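Local coordinates for protein induced by osmotic stress (Scheffersomyces stipitis, PDB 5YWN) that reduces haloketones asymmetrically, probably with hydride from NADPH, as a Rossmann-type reductase of the dihydroflavonol-4-reductase subfamily, at residues D139-E144 and A298-N303; N191-F196 and L260-R265. The protein carries 1 engineered substitution. One frame throughout, in Å; residues are numbered along the deposited sequence.

Contact 1. Residues D139-E144 and A298-N303; sequences DVVLSE and AFKEWN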
loop_
_atom_site.group_PDB
_atom_site.type_symbol
_atom_site.label_atom_id
_atom_site.label_comp_id
_atom_site.label_asym_id
_atom_site.label_seq_id
_atom_site.Cartn_x
_atom_site.Cartn_y
_atom_site.Cartn_z
ATOM N N ASP A 139 6.025 -3.255 -23.839
ATOM C CA ASP A 139 5.114 -4.139 -24.487
ATOM C C ASP A 139 4.092 -4.855 -23.592
ATOM O O ASP A 139 3.223 -5.477 -24.054
ATOM C CB ASP A 139 5.881 -5.131 -25.323
ATOM C CG ASP A 139 6.687 -4.486 -26.423
ATOM O OD1 ASP A 139 6.373 -3.428 -26.919
ATOM O OD2 ASP A 139 7.666 -5.051 -26.808
ATOM N N VAL A 140 4.231 -4.739 -22.304
ATOM C CA VAL A 140 3.316 -5.364 -21.374
ATOM C C VAL A 140 2.138 -4.467 -21.019
ATOM O O VAL A 140 2.293 -3.364 -20.670
ATOM C CB VAL A 140 4.056 -5.848 -20.117
ATOM C CG1 VAL A 140 3.116 -6.169 -18.955
ATOM C CG2 VAL A 140 4.961 -7.004 -20.449
ATOM N N VAL A 141 0.963 -5.015 -21.135
ATOM C CA VAL A 141 -0.219 -4.400 -20.667
ATOM C C VAL A 141 -0.826 -5.187 -19.494
ATOM O O VAL A 141 -1.354 -6.228 -19.669
ATOM C CB VAL A 141 -1.255 -4.288 -21.792
ATOM C CG1 VAL A 141 -2.599 -3.830 -21.283
ATOM C CG2 VAL A 141 -0.750 -3.442 -22.940
ATOM N N LEU A 142 -0.716 -4.650 -18.307
ATOM C CA LEU A 142 -1.431 -5.193 -17.186
ATOM C C LEU A 142 -2.882 -4.763 -17.110
ATOM O O LEU A 142 -3.235 -3.687 -17.517
ATOM C CB LEU A 142 -0.763 -4.870 -15.869
ATOM C CG LEU A 142 0.673 -5.244 -15.662
ATOM C CD1 LEU A 142 1.155 -4.967 -14.264
ATOM C CD2 LEU A 142 0.978 -6.629 -16.112
ATOM N N SER A 143 -3.677 -5.651 -16.521
ATOM C CA SER A 143 -5.081 -5.458 -16.198
ATOM C C SER A 143 -5.466 -6.075 -14.866
ATOM O O SER A 143 -4.693 -6.706 -14.260
ATOM C CB SER A 143 -5.981 -6.005 -17.287
ATOM O OG SER A 143 -6.205 -7.350 -17.136
ATOM N N GLU A 144 -6.716 -5.874 -14.478
ATOM C CA GLU A 144 -7.257 -6.462 -13.298
ATOM C C GLU A 144 -7.276 -7.997 -13.366
ATOM O O GLU A 144 -7.410 -8.615 -12.401
ATOM C CB GLU A 144 -8.626 -5.921 -12.978
ATOM C CG GLU A 144 -8.707 -4.423 -12.703
ATOM C CD GLU A 144 -8.851 -3.584 -13.962
ATOM O OE1 GLU A 144 -8.809 -4.156 -15.016
ATOM O OE2 GLU A 144 -8.989 -2.380 -13.869
ATOM N N ALA A 298 6.482 5.151 -25.969
ATOM C CA ALA A 298 6.492 3.772 -26.401
ATOM C C ALA A 298 5.698 2.800 -25.526
ATOM O O ALA A 298 5.383 1.754 -25.963
ATOM C CB ALA A 298 7.892 3.269 -26.646
ATOM N N PHE A 299 5.423 3.178 -24.289
ATOM C CA PHE A 299 4.863 2.253 -23.338
ATOM C C PHE A 299 3.365 2.098 -23.532
ATOM O O PHE A 299 2.642 3.028 -23.442
ATOM C CB PHE A 299 5.158 2.664 -21.890
ATOM C CG PHE A 299 6.570 2.488 -21.468
ATOM C CD1 PHE A 299 7.531 3.416 -21.805
ATOM C CD2 PHE A 299 6.938 1.432 -20.728
ATOM C CE1 PHE A 299 8.830 3.257 -21.422
ATOM C CE2 PHE A 299 8.226 1.269 -20.315
ATOM C CZ PHE A 299 9.185 2.179 -20.663
ATOM N N LYS A 300 2.928 0.897 -23.782
ATOM C CA LYS A 300 1.519 0.651 -23.898
ATOM C C LYS A 300 0.807 0.985 -22.578
ATOM O O LYS A 300 1.298 0.686 -21.580
ATOM C CB LYS A 300 1.269 -0.775 -24.299
ATOM C CG LYS A 300 1.672 -1.119 -25.688
ATOM C CD LYS A 300 1.585 -2.595 -25.934
ATOM C CE LYS A 300 1.997 -2.914 -27.347
ATOM N NZ LYS A 300 1.752 -4.329 -27.616
ATOM N N GLU A 301 -0.312 1.650 -22.626
ATOM C CA GLU A 301 -1.008 1.963 -21.403
ATOM C C GLU A 301 -1.586 0.717 -20.775
ATOM O O GLU A 301 -2.199 -0.055 -21.427
ATOM C CB GLU A 301 -2.137 2.963 -21.615
ATOM C CG GLU A 301 -1.768 4.255 -22.294
ATOM C CD GLU A 301 -0.925 5.198 -21.448
ATOM O OE1 GLU A 301 -0.968 5.133 -20.226
ATOM O OE2 GLU A 301 -0.235 6.009 -22.006
ATOM N N TRP A 302 -1.407 0.566 -19.499
ATOM C CA TRP A 302 -2.038 -0.510 -18.794
ATOM C C TRP A 302 -3.585 -0.382 -18.775
ATOM O O TRP A 302 -4.124 0.682 -18.875
ATOM C CB TRP A 302 -1.474 -0.636 -17.412
ATOM C CG TRP A 302 -0.082 -1.063 -17.298
ATOM C CD1 TRP A 302 0.738 -1.477 -18.288
ATOM C CD2 TRP A 302 0.671 -1.133 -16.111
ATOM N NE1 TRP A 302 1.942 -1.800 -17.791
ATOM C CE2 TRP A 302 1.929 -1.581 -16.443
ATOM C CE3 TRP A 302 0.407 -0.849 -14.793
ATOM C CZ2 TRP A 302 2.895 -1.780 -15.501
ATOM C CZ3 TRP A 302 1.387 -1.017 -13.884
ATOM C CH2 TRP A 302 2.589 -1.467 -14.228
ATOM N N ASN A 303 -4.263 -1.508 -18.732
ATOM C CA ASN A 303 -5.694 -1.546 -18.715
ATOM C C ASN A 303 -6.341 -1.527 -17.328
ATOM O O ASN A 303 -6.714 -2.535 -16.786
ATOM C CB ASN A 303 -6.204 -2.718 -19.479
ATOM C CG ASN A 303 -7.707 -2.778 -19.519
ATOM O OD1 ASN A 303 -8.390 -1.865 -19.186
ATOM N ND2 ASN A 303 -8.189 -3.860 -19.941
HETATM O O HOH W 1 3.711 -0.672 -20.803
HETATM O O HOH W 2 -10.129 -2.639 -17.117
#

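Contact 2. Residues N191-F196 and L260-R265; sequences NPVYIF and LLSNTR. With NAP (NADP nicotinamide-adenine-dinucleotide phosphate), chain B.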
loop_
_atom_site.group_PDB
_atom_site.type_symbol
_atom_site.label_atom_id
_atom_site.label_comp_id
_atom_site.label_asym_id
_atom_site.label_seq_id
_atom_site.Cartn_x
_atom_site.Cartn_y
_atom_site.Cartn_z
ATOM N N ASN A 191 -4.634 -3.184 -5.646
ATOM C CA ASN A 191 -3.372 -3.610 -6.218
ATOM C C ASN A 191 -2.544 -2.402 -6.729
ATOM O O ASN A 191 -2.597 -2.010 -7.852
ATOM C CB ASN A 191 -3.581 -4.654 -7.323
ATOM C CG ASN A 191 -4.294 -5.885 -6.847
ATOM O OD1 ASN A 191 -5.372 -5.828 -6.411
ATOM N ND2 ASN A 191 -3.642 -6.986 -6.936
ATOM N N PRO A 192 -1.834 -1.772 -5.823
ATOM C CA PRO A 192 -1.037 -0.601 -6.171
ATOM C C PRO A 192 0.342 -0.875 -6.756
ATOM O O PRO A 192 0.948 -1.846 -6.489
ATOM C CB PRO A 192 -0.894 0.144 -4.855
ATOM C CG PRO A 192 -1.538 -0.663 -3.875
ATOM C CD PRO A 192 -1.796 -2.002 -4.400
ATOM N N VAL A 193 0.804 0.107 -7.502
ATOM C CA VAL A 193 2.176 0.278 -7.916
ATOM C C VAL A 193 2.977 1.035 -6.841
ATOM O O VAL A 193 2.553 1.102 -5.734
ATOM C CB VAL A 193 2.282 0.947 -9.303
ATOM C CG1 VAL A 193 1.543 0.137 -10.321
ATOM C CG2 VAL A 193 1.779 2.365 -9.253
ATOM N N TYR A 194 4.118 1.593 -7.188
ATOM C CA TYR A 194 4.885 2.354 -6.218
ATOM C C TYR A 194 4.049 3.513 -5.650
ATOM O O TYR A 194 3.458 4.259 -6.361
ATOM C CB TYR A 194 6.153 2.936 -6.815
ATOM C CG TYR A 194 7.256 2.001 -7.098
ATOM C CD1 TYR A 194 7.953 1.428 -6.097
ATOM C CD2 TYR A 194 7.605 1.703 -8.366
ATOM C CE1 TYR A 194 8.969 0.580 -6.325
ATOM C CE2 TYR A 194 8.631 0.831 -8.633
ATOM C CZ TYR A 194 9.306 0.267 -7.589
ATOM O OH TYR A 194 10.335 -0.563 -7.812
ATOM N N ILE A 195 4.038 3.614 -4.352
ATOM C CA ILE A 195 3.251 4.609 -3.686
ATOM C C ILE A 195 4.081 5.811 -3.193
ATOM O O ILE A 195 4.915 5.682 -2.358
ATOM C CB ILE A 195 2.455 4.013 -2.516
ATOM C CG1 ILE A 195 1.608 2.817 -2.948
ATOM C CG2 ILE A 195 1.630 5.078 -1.847
ATOM C CD1 ILE A 195 0.868 2.192 -1.823
ATOM N N PHE A 196 3.769 6.966 -3.737
ATOM C CA PHE A 196 4.385 8.220 -3.377
ATOM C C PHE A 196 3.356 9.176 -2.731
ATOM O O PHE A 196 2.204 9.021 -2.876
ATOM C CB PHE A 196 5.033 8.951 -4.564
ATOM C CG PHE A 196 6.056 8.172 -5.320
ATOM C CD1 PHE A 196 6.771 7.158 -4.756
ATOM C CD2 PHE A 196 6.310 8.488 -6.620
ATOM C CE1 PHE A 196 7.692 6.476 -5.485
ATOM C CE2 PHE A 196 7.241 7.817 -7.341
ATOM C CZ PHE A 196 7.920 6.807 -6.789
ATOM N N LEU A 260 -6.641 -2.239 -9.811
ATOM C CA LEU A 260 -5.294 -1.908 -10.196
ATOM C C LEU A 260 -5.107 -0.409 -10.051
ATOM O O LEU A 260 -5.718 0.328 -10.731
ATOM C CB LEU A 260 -5.060 -2.312 -11.636
ATOM C CG LEU A 260 -3.806 -1.967 -12.436
ATOM C CD1 LEU A 260 -2.542 -2.473 -11.787
ATOM C CD2 LEU A 260 -3.878 -2.426 -13.874
ATOM N N LEU A 261 -4.260 -0.011 -9.132
ATOM C CA LEU A 261 -4.046 1.385 -8.821
ATOM C C LEU A 261 -2.714 1.861 -9.344
ATOM O O LEU A 261 -1.717 1.726 -8.717
ATOM C CB LEU A 261 -4.176 1.623 -7.323
ATOM C CG LEU A 261 -5.515 1.954 -6.684
ATOM C CD1 LEU A 261 -5.850 3.424 -6.842
ATOM C CD2 LEU A 261 -6.607 1.117 -7.301
ATOM N N SER A 262 -2.753 2.379 -10.541
ATOM C CA SER A 262 -1.599 2.794 -11.292
ATOM C C SER A 262 -1.849 4.070 -12.106
ATOM O O SER A 262 -2.826 4.181 -12.751
ATOM C CB SER A 262 -1.217 1.653 -12.232
ATOM O OG SER A 262 -0.028 1.914 -12.828
ATOM N N ASN A 263 -0.932 5.006 -12.051
ATOM C CA ASN A 263 -1.064 6.227 -12.747
ATOM C C ASN A 263 -0.055 6.369 -13.891
ATOM O O ASN A 263 -0.187 5.714 -14.851
ATOM C CB ASN A 263 -1.078 7.423 -11.810
ATOM C CG ASN A 263 -1.613 8.698 -12.472
ATOM O OD1 ASN A 263 -2.054 8.687 -13.568
ATOM N ND2 ASN A 263 -1.540 9.764 -11.771
ATOM N N THR A 264 0.938 7.203 -13.751
ATOM C CA THR A 264 1.860 7.443 -14.846
ATOM C C THR A 264 3.293 6.935 -14.581
ATOM O O THR A 264 3.699 6.775 -13.487
ATOM C CB THR A 264 1.876 8.929 -15.262
ATOM O OG1 THR A 264 2.228 9.731 -14.157
ATOM C CG2 THR A 264 0.543 9.367 -15.754
ATOM N N ARG A 265 3.999 6.691 -15.662
ATOM C CA ARG A 265 5.394 6.381 -15.701
ATOM C C ARG A 265 6.300 7.545 -15.385
ATOM O O ARG A 265 6.030 8.629 -15.747
ATOM C CB ARG A 265 5.780 5.789 -17.050
ATOM C CG ARG A 265 5.908 4.304 -16.932
ATOM C CD ARG A 265 6.075 3.579 -18.210
ATOM N NE ARG A 265 5.288 2.402 -18.235
ATOM C CZ ARG A 265 5.585 1.296 -17.608
ATOM N NH1 ARG A 265 6.626 1.191 -16.868
ATOM N NH2 ARG A 265 4.803 0.286 -17.754
HETATM P PA NAP B . 5.230 -0.139 5.420
HETATM O O1A NAP B . 5.136 1.366 5.484
HETATM O O2A NAP B . 6.472 -0.838 5.920
HETATM O O5B NAP B . 3.960 -0.756 6.193
HETATM C C5B NAP B . 3.992 -2.095 6.684
HETATM C C4B NAP B . 3.289 -2.165 8.034
HETATM O O4B NAP B . 2.846 -3.503 8.287
HETATM C C3B NAP B . 4.216 -1.759 9.169
HETATM O O3B NAP B . 3.709 -0.607 9.851
HETATM C C2B NAP B . 4.290 -2.948 10.106
HETATM O O2B NAP B . 3.833 -2.595 11.408
HETATM C C1B NAP B . 3.403 -4.024 9.497
HETATM N N9A NAP B . 4.204 -5.240 9.207
HETATM C C8A NAP B . 5.204 -5.324 8.308
HETATM N N7A NAP B . 5.727 -6.578 8.291
HETATM C C5A NAP B . 5.055 -7.317 9.191
HETATM C C6A NAP B . 5.098 -8.717 9.674
HETATM N N6A NAP B . 5.993 -9.603 9.174
HETATM N N1A NAP B . 4.215 -9.079 10.631
HETATM C C2A NAP B . 3.317 -8.214 11.142
HETATM N N3A NAP B . 3.229 -6.931 10.746
HETATM C C4A NAP B . 4.051 -6.430 9.794
HETATM O O3 NAP B . 4.971 -0.596 3.898
HETATM P PN NAP B . 3.984 0.248 2.948
HETATM O O1N NAP B . 4.787 0.784 1.788
HETATM O O2N NAP B . 3.188 1.195 3.815
HETATM O O5D NAP B . 2.982 -0.882 2.388
HETATM C C5D NAP B . 1.661 -1.003 2.913
HETATM C C4D NAP B . 0.947 -2.176 2.253
HETATM O O4D NAP B . 0.570 -1.835 0.915
HETATM C C3D NAP B . 1.834 -3.411 2.186
HETATM O O3D NAP B . 1.277 -4.477 2.962
HETATM C C2D NAP B . 1.914 -3.798 0.723
HETATM O O2D NAP B . 1.432 -5.130 0.523
HETATM C C1D NAP B . 1.055 -2.795 -0.031
HETATM N N1N NAP B . 1.847 -2.134 -1.073
HETATM C C2N NAP B . 2.489 -0.992 -0.794
HETATM C C3N NAP B . 3.246 -0.349 -1.767
HETATM C C7N NAP B . 3.961 0.930 -1.447
HETATM O O7N NAP B . 4.811 1.348 -2.216
HETATM N N7N NAP B . 3.647 1.579 -0.327
HETATM C C4N NAP B . 3.334 -0.901 -3.037
HETATM C C5N NAP B . 2.660 -2.085 -3.300
HETATM C C6N NAP B . 1.917 -2.686 -2.291
HETATM P P2B NAP B . 4.865 -2.044 12.515
HETATM O O1X NAP B . 4.225 -2.424 13.829
HETATM O O2X NAP B . 6.149 -2.776 12.211
HETATM O O3X NAP B . 4.918 -0.558 12.254
#

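Contact 1. Residues D139-E144 and A298-N303
Val-141 beside Trp-302 and Ser-143 beside Asn-303 set the register of two extended loop segments that run in the same direction, their end-to-end vectors only 9° apart. One direct backbone hydrogen bond joins them, Asn-303 N to Leu-142 O at 2.7 Å. On one side Leu-142 and Trp-302 project in the same direction, alongside each other. Leu-142 CG stands anti to its carbonyl carbon (chi1 -55°), which sets it over the indole, and CD1 sits above the six-membered ring, 3.8 Å from its centroid, a CH-pi contact. A branched aliphatic chain suits this flat, apolar face. The pairing links the loop between helices 132-135 and 152-155 to the one leading into helix 305-311, without building regular strands. On the more exposed side Val-141 CG2 packs against Lys-300 CB at 3.6 Å, the two side chains crossing at about a right angle; the lysine's extended methylenes give valine an apolar surface at an exposed place, and its CD also passes Asp-139 O. Water 1 lies within hydrogen-bonding distance of both Val-140 O (3.0 Å) and Lys-300 O and bridges the two carbonyls. At the other end Glu-144 bends at chi2 (85°), turning CD back, and its OE1 lies 2.9 Å from water 2. That water can also donate to Asn-303 OD1, which accepts a bond from Lys-305 NZ, whereas Glu-144 OE2 is held by Thr-307 OG1.

Contact 2. Residues N191-F196 and L260-R265
Asn-191 O receives the N-H of Leu-261 at 2.9 Å in a nearly straight bond (173° at the hydrogen), although the donor stands well above the carbonyl plane, and the CA of Leu-260 adds a weaker C-H contact to the same oxygen. Leu-261 O in turn accepts Val-193 N at 3.2 Å. Leu-261 thus bonds to the residues flanking Pro-192, the classic pattern of parallel strands. Proline is tolerated because this pairing asks no N-H of position 192, whose backbone bonds instead to Val-126. Just past the pairing, Val-193 CG1 lies anti to its carbonyl carbon (chi1 -58°) and meets Ser-262 OG at 3.5 Å, while CG2 rests 3.6 Å from Leu-261 O. Serine is small enough to lie beside the valine, and its buried hydroxyl is satisfied by a bond with Thr-234 OG1. An alanine in place of Val-193 would probably open a gap beside Ser-262 and leave its side chain less firmly packed. The chain here also lines the cofactor pocket: Val-193 O approaches C4N, the nicotinamide carbon through which hydride is transferred, at 3.4 Å, and Ile-195 N donates to the carboxamide O7N at 3.2 Å. Ile-195 CG1 packs on the amide carbon C7N at 3.4 Å. Strand 258-261 is the outermost strand of the seven-stranded parallel Rossmann sheet, next to 186-192; Leu-261 touches Ala-244 of helix 238-250, strand 194-196 pairs with 234-237, and Tyr-194 and Phe-196 touch helix 211-217.

In the fold
In contact 2 every touching residue is buried and the pairing belongs to the central parallel sheet, whereas contact 1 lies at the surface between two loops, and along the chain contact 2 is nested inside the loop that contact 1 closes. Their chemistry follows: two backbone bonds of a parallel pair and modest apolar packing beside the cofactor in contact 2, against one backbone bond, bridging waters and charged side chains in contact 1. Trp-302 joins them, for its six-membered ring reaches Val-193 CG1, 3.7 Å from CZ3, and Ser-262. Arg-265 likewise lies against Phe-299 and Trp-302. The indole therefore packs between the outer loop pair and the residues just past the C-terminal ends of the last two strands.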